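Local atomic coordinates of macrolide 2'-phosphotransferase MphH (Brachybacterium faecium, PDB entry 5UXD), a protein that binds the macrolide azithromycin and probably inactivates such antibiotics by transferring a phosphate to their 2'-hydroxyl, with a guanine nucleotide as likely donor. Residues A166-A171 against Y277-G282; G155-D160 against A270-G275. All blocks are in the same frame, centred on the assembly; numbering follows the deposited sequence. Where two conformers were deposited one is given.

Contact 1: residues A166-A171 against Y277-G282; sequences AEFEIA and YALATG. With ZIT (azithromycin), chain C.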
loop_
_atom_site.group_PDB
_atom_site.type_symbol
_atom_site.label_atom_id
_atom_site.label_comp_id
_atom_site.label_asym_id
_atom_site.label_seq_id
_atom_site.Cartn_x
_atom_site.Cartn_y
_atom_site.Cartn_z
ATOM N N ALA A 166 9.477 -24.926 -2.900
ATOM C CA ALA A 166 10.495 -25.564 -3.725
ATOM C C ALA A 166 11.868 -24.924 -3.565
ATOM O O ALA A 166 12.877 -25.584 -3.827
ATOM C CB ALA A 166 10.086 -25.526 -5.198
ATOM N N GLU A 167 11.931 -23.659 -3.151
ATOM C CA GLU A 167 13.203 -22.971 -3.002
ATOM C C GLU A 167 13.638 -22.778 -1.557
ATOM O O GLU A 167 14.825 -22.532 -1.323
ATOM C CB GLU A 167 13.145 -21.600 -3.688
ATOM C CG GLU A 167 12.994 -21.676 -5.192
ATOM C CD GLU A 167 14.318 -21.937 -5.870
ATOM O OE1 GLU A 167 15.357 -21.531 -5.299
ATOM O OE2 GLU A 167 14.323 -22.535 -6.965
ATOM N N PHE A 168 12.723 -22.902 -0.594
ATOM C CA PHE A 168 13.007 -22.654 0.812
ATOM C C PHE A 168 12.513 -23.809 1.669
ATOM O O PHE A 168 11.501 -24.440 1.360
ATOM C CB PHE A 168 12.314 -21.390 1.337
ATOM C CG PHE A 168 12.794 -20.112 0.726
ATOM C CD1 PHE A 168 12.243 -19.652 -0.458
ATOM C CD2 PHE A 168 13.760 -19.345 1.357
ATOM C CE1 PHE A 168 12.658 -18.472 -1.020
ATOM C CE2 PHE A 168 14.181 -18.153 0.800
ATOM C CZ PHE A 168 13.633 -17.715 -0.391
ATOM N N GLU A 169 13.220 -24.061 2.769
ATOM C CA GLU A 169 12.688 -24.932 3.806
ATOM C C GLU A 169 11.587 -24.195 4.560
ATOM O O GLU A 169 11.773 -23.051 4.988
ATOM C CB GLU A 169 13.798 -25.358 4.765
ATOM C CG GLU A 169 13.641 -26.759 5.331
ATOM C CD GLU A 169 13.748 -27.830 4.269
ATOM O OE1 GLU A 169 12.765 -28.576 4.077
ATOM O OE2 GLU A 169 14.812 -27.924 3.625
ATOM N N ILE A 170 10.428 -24.834 4.706
ATOM C CA ILE A 170 9.307 -24.245 5.435
ATOM C C ILE A 170 9.014 -25.122 6.644
ATOM O O ILE A 170 8.834 -26.338 6.507
ATOM C CB ILE A 170 8.055 -24.090 4.555
ATOM C CG1 ILE A 170 8.371 -23.246 3.315
ATOM C CG2 ILE A 170 6.903 -23.472 5.371
ATOM C CD1 ILE A 170 7.203 -23.100 2.364
ATOM N N ALA A 171 8.975 -24.507 7.821
ATOM C CA ALA A 171 8.669 -25.243 9.039
ATOM C C ALA A 171 7.331 -25.949 8.871
ATOM O O ALA A 171 6.376 -25.332 8.379
ATOM C CB ALA A 171 8.621 -24.295 10.238
ATOM N N TYR A 277 9.475 -12.303 -2.835
ATOM C CA TYR A 277 10.332 -11.142 -3.068
ATOM C C TYR A 277 11.777 -11.571 -3.271
ATOM O O TYR A 277 12.440 -11.137 -4.221
ATOM C CB TYR A 277 10.203 -10.165 -1.898
ATOM C CG TYR A 277 10.983 -8.871 -2.059
ATOM C CD1 TYR A 277 11.977 -8.512 -1.154
ATOM C CD2 TYR A 277 10.743 -8.023 -3.131
ATOM C CE1 TYR A 277 12.695 -7.332 -1.303
ATOM C CE2 TYR A 277 11.460 -6.844 -3.292
ATOM C CZ TYR A 277 12.432 -6.507 -2.373
ATOM O OH TYR A 277 13.143 -5.342 -2.531
ATOM N N ALA A 278 12.274 -12.458 -2.404
ATOM C CA ALA A 278 13.648 -12.936 -2.535
ATOM C C ALA A 278 13.885 -13.592 -3.890
ATOM O O ALA A 278 14.922 -13.360 -4.523
ATOM C CB ALA A 278 13.975 -13.907 -1.397
ATOM N N LEU A 279 12.943 -14.426 -4.348
ATOM C CA LEU A 279 13.091 -15.068 -5.650
ATOM C C LEU A 279 13.049 -14.049 -6.784
ATOM O O LEU A 279 13.674 -14.259 -7.835
ATOM C CB LEU A 279 11.996 -16.124 -5.838
ATOM C CG LEU A 279 12.175 -17.382 -4.995
ATOM C CD1 LEU A 279 10.925 -18.237 -5.035
ATOM C CD2 LEU A 279 13.397 -18.159 -5.476
ATOM N N ALA A 280 12.327 -12.946 -6.582
ATOM C CA ALA A 280 12.257 -11.891 -7.589
ATOM C C ALA A 280 13.569 -11.114 -7.668
ATOM O O ALA A 280 14.091 -10.872 -8.761
ATOM C CB ALA A 280 11.082 -10.956 -7.278
ATOM N N THR A 281 14.125 -10.713 -6.518
ATOM C CA THR A 281 15.371 -9.953 -6.449
ATOM C C THR A 281 16.600 -10.815 -6.734
ATOM O O THR A 281 17.605 -10.304 -7.239
ATOM C CB THR A 281 15.530 -9.284 -5.078
ATOM O OG1 THR A 281 15.721 -10.283 -4.066
ATOM C CG2 THR A 281 14.321 -8.442 -4.729
ATOM N N GLY A 282 16.568 -12.058 -6.259
ATOM C CA GLY A 282 17.748 -12.897 -6.266
ATOM C C GLY A 282 18.840 -12.486 -5.300
ATOM O O GLY A 282 19.892 -13.132 -5.275
HETATM C C1 ZIT C . 3.803 -4.820 7.406
HETATM C C2 ZIT C . 3.937 -4.724 5.848
HETATM C C3 ZIT C . 5.125 -5.585 5.491
HETATM C C4 ZIT C . 6.319 -4.601 5.391
HETATM C C5 ZIT C . 7.626 -5.310 4.992
HETATM C C6 ZIT C . 8.536 -5.339 6.191
HETATM C C7 ZIT C . 9.286 -3.996 6.348
HETATM C C8 ZIT C . 10.225 -4.067 7.597
HETATM C C9 ZIT C . 9.656 -3.218 8.769
HETATM N N10 ZIT C . 8.566 -4.016 9.541
HETATM C C11 ZIT C . 7.538 -3.185 10.142
HETATM C C12 ZIT C . 6.180 -3.896 10.026
HETATM C C13 ZIT C . 4.942 -3.033 10.281
HETATM C C14 ZIT C . 3.734 -3.702 9.626
HETATM C C15 ZIT C . 2.460 -3.056 10.133
HETATM C C16 ZIT C . 1.232 -3.564 9.312
HETATM C C17 ZIT C . 2.634 -5.063 5.191
HETATM C C18 ZIT C . 5.954 -3.491 4.439
HETATM C C19 ZIT C . 9.532 -6.494 6.028
HETATM C C20 ZIT C . 11.554 -3.605 7.235
HETATM C C21 ZIT C . 9.208 -4.927 10.501
HETATM C C22 ZIT C . 7.866 -2.864 11.587
HETATM C C23 ZIT C . 5.091 -1.618 9.698
HETATM O O1 ZIT C . 3.748 -5.910 7.945
HETATM O O6 ZIT C . 7.786 -5.562 7.376
HETATM O O12 ZIT C . 6.122 -5.000 10.899
HETATM O O13 ZIT C . 4.717 -2.941 11.703
HETATM O O14 ZIT C . 3.776 -3.533 8.197
HETATM C C1A ZIT C . 8.252 -5.273 2.678
HETATM C C2A ZIT C . 8.730 -4.366 1.564
HETATM C C3A ZIT C . 8.536 -5.045 0.256
HETATM C C4A ZIT C . 9.212 -6.356 0.243
HETATM C C5A ZIT C . 8.938 -7.216 1.484
HETATM C C6A ZIT C . 9.849 -8.371 1.566
HETATM C C7A ZIT C . 10.468 -3.982 -0.750
HETATM C C8A ZIT C . 8.701 -4.697 -2.166
HETATM O O1A ZIT C . 8.265 -4.621 3.921
HETATM O O2A ZIT C . 8.031 -3.119 1.574
HETATM N N3A ZIT C . 9.042 -4.159 -0.841
HETATM O O5A ZIT C . 9.088 -6.477 2.745
HETATM C C1B ZIT C . 4.470 -7.700 4.545
HETATM C C2B ZIT C . 3.603 -8.157 3.400
HETATM C C3B ZIT C . 4.382 -8.575 2.205
HETATM C C4B ZIT C . 5.419 -9.567 2.575
HETATM C C5B ZIT C . 6.324 -9.009 3.639
HETATM C C6B ZIT C . 7.368 -10.044 3.935
HETATM C C7B ZIT C . 3.383 -9.192 1.148
HETATM C C8B ZIT C . 4.367 -6.661 0.717
HETATM O O1B ZIT C . 4.948 -6.386 4.292
HETATM O O3B ZIT C . 5.077 -7.438 1.652
HETATM O O4B ZIT C . 6.272 -9.809 1.434
HETATM O O5B ZIT C . 5.603 -8.622 4.867
#
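Leu-279 reaches out from the helical turn 277-282 to meet two neighbours, Glu-167 and Phe-168. Its CD2 methyl lies 3.6 Å from CG of Glu-167, and its other methyl, CD1, is 4.0 Å from that same CG, so both branches of the leucine fork rest on the aliphatic part of the acid. Phe-168 presents its outer edge. CE1 comes to 4.1 Å from CG of Leu-279, while the neighbouring corner, CZ, is 4.0 Å from CB of Ala-278; both partners sit near the ring plane. With CG of Phe-168 anti to its own carbonyl carbon (chi1 -66°), the ring is carried across to helix 270-281.

Chi1 of Glu-167 sets CG against the leucine, and the bend at chi2 (-81°) turns the carboxylate away along its flank, with CD and OE1 still alongside CD2 of Leu-279. Further out, in helix 284-294, Arg-287 serves both touching residues of the 166-171 segment, through a salt bridge with OE1 of Glu-167 and a cation-pi contact with the Phe-168 ring, on which Ala-290, Ala-291 and Leu-294 also pack.

Tyr-277 turns from this interface to azithromycin. C4A of the desosamine sugar stands 3.7 Å above the centre of the Tyr-277 ring, CG2 of Thr-281 lies over the opposite face, nearer the rim, and His-286 stacks on the tyrosine as well. Gly-282, with positive phi, ends the helix just beyond. The contact across the two segments is apolar packing in the C-terminal helical lobe of an aminoglycoside-phosphotransferase-like kinase fold, where helix 270-281 packs on the end of helix 150-167 with one side and lines the azithromycin pocket with Tyr-277.

Contact 2: residues G155-D160 against A270-G275; sequences GAWRQD and APLGYG. With ZIT (azithromycin), chain C.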
loop_
_atom_site.group_PDB
_atom_site.type_symbol
_atom_site.label_atom_id
_atom_site.label_comp_id
_atom_site.label_asym_id
_atom_site.label_seq_id
_atom_site.Cartn_x
_atom_site.Cartn_y
_atom_site.Cartn_z
ATOM N N GLY A 155 -5.815 -19.618 -6.496
ATOM C CA GLY A 155 -4.793 -20.382 -7.189
ATOM C C GLY A 155 -3.414 -19.766 -7.074
ATOM O O GLY A 155 -2.406 -20.484 -7.044
ATOM N N ALA A 156 -3.346 -18.432 -7.030
ATOM C CA ALA A 156 -2.066 -17.756 -6.868
ATOM C C ALA A 156 -1.447 -18.081 -5.517
ATOM O O ALA A 156 -0.246 -18.359 -5.423
ATOM C CB ALA A 156 -2.241 -16.246 -7.015
ATOM N N TRP A 157 -2.255 -18.081 -4.456
ATOM C CA TRP A 157 -1.712 -18.455 -3.158
ATOM C C TRP A 157 -1.263 -19.913 -3.142
ATOM O O TRP A 157 -0.247 -20.249 -2.526
ATOM C CB TRP A 157 -2.748 -18.192 -2.070
ATOM C CG TRP A 157 -2.822 -16.766 -1.641
ATOM C CD1 TRP A 157 -3.795 -15.853 -1.968
ATOM C CD2 TRP A 157 -1.911 -16.086 -0.771
ATOM N NE1 TRP A 157 -3.524 -14.646 -1.372
ATOM C CE2 TRP A 157 -2.384 -14.765 -0.620
ATOM C CE3 TRP A 157 -0.740 -16.462 -0.111
ATOM C CZ2 TRP A 157 -1.719 -13.816 0.161
ATOM C CZ3 TRP A 157 -0.079 -15.518 0.665
ATOM C CH2 TRP A 157 -0.572 -14.216 0.797
ATOM N N ARG A 158 -2.008 -20.804 -3.811
ATOM C CA ARG A 158 -1.586 -22.202 -3.873
ATOM C C ARG A 158 -0.276 -22.345 -4.639
ATOM O O ARG A 158 0.632 -23.070 -4.208
ATOM C CB ARG A 158 -2.683 -23.061 -4.513
ATOM C CG ARG A 158 -3.838 -23.331 -3.569
ATOM C CD ARG A 158 -5.007 -23.930 -4.307
ATOM N NE ARG A 158 -6.008 -24.503 -3.406
ATOM C CZ ARG A 158 -7.313 -24.532 -3.660
ATOM N NH1 ARG A 158 -7.794 -24.021 -4.786
ATOM N NH2 ARG A 158 -8.148 -25.087 -2.791
ATOM N N GLN A 159 -0.160 -21.661 -5.776
ATOM C CA GLN A 159 1.057 -21.675 -6.578
ATOM C C GLN A 159 2.226 -21.084 -5.801
ATOM O O GLN A 159 3.356 -21.579 -5.894
ATOM C CB GLN A 159 0.825 -20.908 -7.877
ATOM C CG GLN A 159 2.059 -20.710 -8.716
ATOM C CD GLN A 159 1.728 -20.549 -10.186
ATOM O OE1 GLN A 159 1.864 -19.464 -10.750
ATOM N NE2 GLN A 159 1.277 -21.630 -10.812
ATOM N N ASP A 160 1.947 -19.986 -5.094
ATOM C CA ASP A 160 2.979 -19.288 -4.335
ATOM C C ASP A 160 3.560 -20.184 -3.255
ATOM O O ASP A 160 4.779 -20.236 -3.062
ATOM C CB ASP A 160 2.407 -18.012 -3.715
ATOM C CG ASP A 160 2.146 -16.906 -4.745
ATOM O OD1 ASP A 160 2.537 -17.059 -5.918
ATOM O OD2 ASP A 160 1.546 -15.875 -4.370
ATOM N N ALA A 270 2.542 -13.912 5.483
ATOM C CA ALA A 270 3.561 -12.945 5.086
ATOM C C ALA A 270 4.913 -13.571 4.767
ATOM O O ALA A 270 5.574 -13.075 3.840
ATOM C CB ALA A 270 3.718 -11.882 6.183
ATOM N N PRO A 271 5.394 -14.612 5.463
ATOM C CA PRO A 271 6.683 -15.203 5.048
ATOM C C PRO A 271 6.693 -15.689 3.610
ATOM O O PRO A 271 7.758 -15.688 2.979
ATOM C CB PRO A 271 6.881 -16.353 6.041
ATOM C CG PRO A 271 6.129 -15.876 7.290
ATOM C CD PRO A 271 4.917 -15.199 6.734
ATOM N N LEU A 272 5.540 -16.103 3.068
ATOM C CA LEU A 272 5.547 -16.467 1.655
ATOM C C LEU A 272 5.747 -15.244 0.765
ATOM O O LEU A 272 6.440 -15.318 -0.259
ATOM C CB LEU A 272 4.248 -17.169 1.264
ATOM C CG LEU A 272 3.986 -18.565 1.831
ATOM C CD1 LEU A 272 2.565 -19.049 1.477
ATOM C CD2 LEU A 272 5.047 -19.549 1.342
ATOM N N GLY A 273 5.213 -14.081 1.135
ATOM C CA GLY A 273 5.534 -12.871 0.392
ATOM C C GLY A 273 7.016 -12.547 0.418
ATOM O O GLY A 273 7.583 -12.097 -0.586
ATOM N N TYR A 274 7.663 -12.746 1.573
ATOM C CA TYR A 274 9.110 -12.559 1.659
ATOM C C TYR A 274 9.840 -13.523 0.734
ATOM O O TYR A 274 10.809 -13.141 0.063
ATOM C CB TYR A 274 9.580 -12.754 3.105
ATOM C CG TYR A 274 10.566 -11.724 3.617
ATOM C CD1 TYR A 274 11.590 -11.243 2.812
ATOM C CD2 TYR A 274 10.475 -11.242 4.922
ATOM C CE1 TYR A 274 12.491 -10.294 3.290
ATOM C CE2 TYR A 274 11.370 -10.290 5.407
ATOM C CZ TYR A 274 12.378 -9.822 4.585
ATOM O OH TYR A 274 13.277 -8.879 5.057
ATOM N N GLY A 275 9.403 -14.787 0.701
ATOM C CA GLY A 275 10.037 -15.752 -0.184
ATOM C C GLY A 275 9.910 -15.348 -1.638
ATOM O O GLY A 275 10.880 -15.407 -2.401
HETATM C C1 ZIT C . 3.803 -4.820 7.406
HETATM C C2 ZIT C . 3.937 -4.724 5.848
HETATM C C3 ZIT C . 5.125 -5.585 5.491
HETATM C C4 ZIT C . 6.319 -4.601 5.391
HETATM C C5 ZIT C . 7.626 -5.310 4.992
HETATM C C6 ZIT C . 8.536 -5.339 6.191
HETATM C C7 ZIT C . 9.286 -3.996 6.348
HETATM C C8 ZIT C . 10.225 -4.067 7.597
HETATM C C9 ZIT C . 9.656 -3.218 8.769
HETATM N N10 ZIT C . 8.566 -4.016 9.541
HETATM C C11 ZIT C . 7.538 -3.185 10.142
HETATM C C12 ZIT C . 6.180 -3.896 10.026
HETATM C C13 ZIT C . 4.942 -3.033 10.281
HETATM C C14 ZIT C . 3.734 -3.702 9.626
HETATM C C15 ZIT C . 2.460 -3.056 10.133
HETATM C C16 ZIT C . 1.232 -3.564 9.312
HETATM C C17 ZIT C . 2.634 -5.063 5.191
HETATM C C18 ZIT C . 5.954 -3.491 4.439
HETATM C C19 ZIT C . 9.532 -6.494 6.028
HETATM C C20 ZIT C . 11.554 -3.605 7.235
HETATM C C21 ZIT C . 9.208 -4.927 10.501
HETATM C C22 ZIT C . 7.866 -2.864 11.587
HETATM C C23 ZIT C . 5.091 -1.618 9.698
HETATM O O1 ZIT C . 3.748 -5.910 7.945
HETATM O O6 ZIT C . 7.786 -5.562 7.376
HETATM O O12 ZIT C . 6.122 -5.000 10.899
HETATM O O13 ZIT C . 4.717 -2.941 11.703
HETATM O O14 ZIT C . 3.776 -3.533 8.197
HETATM C C1A ZIT C . 8.252 -5.273 2.678
HETATM C C2A ZIT C . 8.730 -4.366 1.564
HETATM C C3A ZIT C . 8.536 -5.045 0.256
HETATM C C4A ZIT C . 9.212 -6.356 0.243
HETATM C C5A ZIT C . 8.938 -7.216 1.484
HETATM C C6A ZIT C . 9.849 -8.371 1.566
HETATM C C7A ZIT C . 10.468 -3.982 -0.750
HETATM C C8A ZIT C . 8.701 -4.697 -2.166
HETATM O O1A ZIT C . 8.265 -4.621 3.921
HETATM O O2A ZIT C . 8.031 -3.119 1.574
HETATM N N3A ZIT C . 9.042 -4.159 -0.841
HETATM O O5A ZIT C . 9.088 -6.477 2.745
HETATM C C1B ZIT C . 4.470 -7.700 4.545
HETATM C C2B ZIT C . 3.603 -8.157 3.400
HETATM C C3B ZIT C . 4.382 -8.575 2.205
HETATM C C4B ZIT C . 5.419 -9.567 2.575
HETATM C C5B ZIT C . 6.324 -9.009 3.639
HETATM C C6B ZIT C . 7.368 -10.044 3.935
HETATM C C7B ZIT C . 3.383 -9.192 1.148
HETATM C C8B ZIT C . 4.367 -6.661 0.717
HETATM O O1B ZIT C . 4.948 -6.386 4.292
HETATM O O3B ZIT C . 5.077 -7.438 1.652
HETATM O O4B ZIT C . 6.272 -9.809 1.434
HETATM O O5B ZIT C . 5.603 -8.622 4.867
#
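Leu-272 is the centre of this packing, a buried side chain directed from helix 270-281 at helix 150-167, with Trp-157 and Asp-160 receiving it. Its two methyls divide the work. CD1 approaches the edge of the Trp-157 indole, 4.5 Å from CZ3 and near the plane of the ring system, whereas CD2 lies 4.5 Å from the backbone O of Asp-160. A chi1 of -69° sets CG of Leu-272 beside its backbone N and points the fork at helix 150-167, one methyl toward each of the two residues. The backbones come nearest at Asp-160 and Leu-272, whose CA atoms are 7.1 Å apart; the Asp-160 carboxylate itself stays farther from the leucine than the carbonyl does.

Trp-157 leaves its helix obliquely to the interface, and it is the six-membered part of the indole that swings across. Trp-181 meets it edge-to-face and Trp-188 with the planes at about 60°, forming an aromatic cluster round the indole. Leu-161 and Val-164, farther along helix 150-167, and Trp-178 of helix 172-183 complete the apolar surroundings of Leu-272.

This is helix-on-helix packing within the C-terminal lobe of the kinase-like phosphotransferase fold, and the other flank of helix 270-281 borders azithromycin. There Gly-273 has no side chain in the way, and the cladinose hydroxyl O4B comes within 3.0 Å of its backbone C. Tyr-274 lays one ring face beneath the desosamine methyl C6A, which stands 3.5 Å above the plane toward the rim, while the cladinose methyl C6B lies 3.5 Å from its CD2. Ala-289 and Ala-290 of helix 284-294 pack against the same tyrosine.

How the contacts relate
Both contacts join helix 150-167, or the loop that follows it, to helix 270-281, and their centres are 10 Å apart. They meet directly: CE1 of Phe-168 in contact 1 lies 3.8 Å from the backbone O of Gly-275 in contact 2, and CD1 of Ile-170 is 4.3 Å from CD2 of Leu-272. These two touches make the contacts neighbours along helix 270-281. The pocket lies on the other flank of this helix, where Ala-270, Gly-273 and Tyr-274 of contact 2 and Tyr-277 of contact 1 form part of the azithromycin pocket. Tyr-274 and Tyr-277 both touch the desosamine methyl C6A.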